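Local coordinates for alkaline phosphatase (PDB 7KWD), which acts as a homodimeric, zinc- and magnesium-dependent alkaline phosphatase that dephosphorylates compounds by hydrolysis, at the interface of chains A and B. Sequence-based numbering; all coordinates share one arbitrary frame. Chains: chain A/B, Alkaline phosphatase.

The interface of chains A and B. Residues chain A 20-23, 26-27, 91; chain B 62, 66-68.
A:Arg21 lies against B:Arg67 in a short parallel beta bridge, an example of an N-terminal arm docking by its backbone while side chains flank the seam. A:Arg21 N donates to B:Gly66 O at 3.0 Å, from a position tilted out of the carbonyl plane. In the return bond B:Val68 N sits nearly along the carbonyl axis of A:Arg21 O, 2.8 Å away (C=O...N 171°). The two arginine side chains then run alongside each other in the same direction, their guanidinium planes nearly parallel (7°) without the charged atoms meeting. The alkyl part of B:Arg67 does the packing: CB sits over one face of the A:Arg21 guanidinium, towards its rim, and B:Arg67 CD comes to 3.5 Å from A:Arg21 NH2, a contact left tentative by the poor order of A:Arg21.

On the other flank, the A:Pro20 ring crosses B:Arg62 at a slant, and A:Pro20 CG lies 3.4 Å from B:Arg62 NH1. B:Arg62 has CG anti to its carbonyl carbon (chi1 -83°) and stays extended to NE, which carries the guanidinium up to A:Gly26. There NH2 meets, in the guanidinium plane, a water that also contacts A:His23 O at 2.9 Å. B:Val68 CG2 sits over one face of the B:Arg62 guanidinium, towards its rim, and touches A:Gly22 C at 3.6 Å.

The arm precedes the 3-10 helix 23-25 and crosses onto the partner where helix 51-65 ends; the contact's centre is about 24 Å from A:Ser95, the predicted phosphoserine nucleophile, and two-fold symmetry repeats the exchange.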
loop_
_atom_site.group_PDB
_atom_site.type_symbol
_atom_site.label_atom_id
_atom_site.label_comp_id
_atom_site.label_asym_id
_atom_site.label_seq_id
_atom_site.Cartn_x
_atom_site.Cartn_y
_atom_site.Cartn_z
ATOM N N PRO A 20 25.165 3.353 2.262
ATOM C CA PRO A 20 24.750 3.023 3.632
ATOM C C PRO A 20 25.215 1.641 4.045
ATOM O O PRO A 20 25.300 0.712 3.230
ATOM C CB PRO A 20 23.219 3.103 3.575
ATOM C CG PRO A 20 22.866 3.086 2.104
ATOM C CD PRO A 20 24.026 3.611 1.353
ATOM N N ARG A 21 25.485 1.505 5.345
ATOM C CA ARG A 21 25.845 0.210 5.905
ATOM C C ARG A 21 24.765 -0.805 5.546
ATOM O O ARG A 21 23.576 -0.555 5.742
ATOM C CB ARG A 21 26.005 0.312 7.427
ATOM C CG ARG A 21 26.528 -0.969 8.093
ATOM C CD ARG A 21 26.564 -0.857 9.630
ATOM N NE ARG A 21 25.243 -0.946 10.265
ATOM C CZ ARG A 21 24.609 0.073 10.860
ATOM N NH1 ARG A 21 25.161 1.294 10.904
ATOM N NH2 ARG A 21 23.412 -0.134 11.411
ATOM N N GLY A 22 25.189 -1.943 4.992
ATOM C CA GLY A 22 24.272 -2.959 4.519
ATOM C C GLY A 22 23.947 -2.907 3.046
ATOM O O GLY A 22 23.148 -3.728 2.580
ATOM N N HIS A 23 24.540 -1.978 2.293
ATOM C CA HIS A 23 24.191 -1.836 0.886
ATOM C C HIS A 23 24.387 -3.134 0.109
ATOM O O HIS A 23 23.686 -3.371 -0.880
ATOM C CB HIS A 23 25.012 -0.701 0.247
ATOM C CG HIS A 23 26.500 -0.888 0.364
ATOM N ND1 HIS A 23 27.253 -1.525 -0.603
ATOM C CD2 HIS A 23 27.372 -0.503 1.323
ATOM C CE1 HIS A 23 28.519 -1.537 -0.235
ATOM N NE2 HIS A 23 28.619 -0.928 0.932
ATOM N N GLY A 26 20.998 -4.849 0.149
ATOM C CA GLY A 26 19.784 -4.090 -0.086
ATOM C C GLY A 26 19.063 -4.465 -1.369
ATOM O O GLY A 26 19.512 -5.297 -2.165
ATOM N N ALA A 27 17.916 -3.803 -1.572
ATOM C CA ALA A 27 17.039 -4.160 -2.681
ATOM C C ALA A 27 17.717 -3.910 -4.011
ATOM O O ALA A 27 17.434 -4.591 -5.004
ATOM C CB ALA A 27 15.728 -3.379 -2.604
ATOM N N TYR A 91 12.313 10.536 -2.800
ATOM C CA TYR A 91 11.642 9.295 -2.447
ATOM C C TYR A 91 10.265 9.165 -3.045
ATOM O O TYR A 91 9.669 8.102 -2.900
ATOM C CB TYR A 91 11.579 9.176 -0.942
ATOM C CG TYR A 91 12.903 8.689 -0.504
ATOM C CD1 TYR A 91 13.199 7.380 -0.649
ATOM C CD2 TYR A 91 13.900 9.538 -0.067
ATOM C CE1 TYR A 91 14.360 6.903 -0.328
ATOM C CE2 TYR A 91 15.112 9.036 0.266
ATOM C CZ TYR A 91 15.321 7.692 0.130
ATOM O OH TYR A 91 16.513 7.018 0.416
ATOM N N ARG B 62 18.101 4.787 5.500
ATOM C CA ARG B 62 19.173 5.070 4.550
ATOM C C ARG B 62 19.613 6.535 4.635
ATOM O O ARG B 62 20.791 6.823 4.831
ATOM C CB ARG B 62 18.725 4.711 3.131
ATOM C CG ARG B 62 18.874 3.215 2.781
ATOM C CD ARG B 62 18.086 2.821 1.518
ATOM N NE ARG B 62 18.390 1.457 1.087
ATOM C CZ ARG B 62 19.465 1.126 0.381
ATOM N NH1 ARG B 62 20.370 2.054 0.041
ATOM N NH2 ARG B 62 19.655 -0.142 0.012
ATOM N N GLY B 66 22.068 6.436 7.621
ATOM C CA GLY B 66 23.158 5.828 6.872
ATOM C C GLY B 66 23.199 4.318 6.916
ATOM O O GLY B 66 24.290 3.738 6.939
ATOM N N ARG B 67 22.042 3.657 6.907
ATOM C CA ARG B 67 22.022 2.202 7.021
ATOM C C ARG B 67 20.801 1.631 6.306
ATOM O O ARG B 67 19.777 2.303 6.137
ATOM C CB ARG B 67 21.999 1.748 8.483
ATOM C CG ARG B 67 20.698 2.153 9.168
ATOM C CD ARG B 67 20.527 1.561 10.537
ATOM N NE ARG B 67 19.262 1.983 11.135
ATOM C CZ ARG B 67 18.256 1.159 11.441
ATOM N NH1 ARG B 67 18.347 -0.147 11.208
ATOM N NH2 ARG B 67 17.149 1.651 11.980
ATOM N N VAL B 68 20.921 0.367 5.910
ATOM C CA VAL B 68 19.832 -0.362 5.259
ATOM C C VAL B 68 18.985 -1.045 6.328
ATOM O O VAL B 68 19.480 -1.853 7.118
ATOM C CB VAL B 68 20.377 -1.386 4.258
ATOM C CG1 VAL B 68 19.248 -2.223 3.658
ATOM C CG2 VAL B 68 21.160 -0.667 3.160
HETATM O O HOH W 1 21.335 -2.080 -2.047
#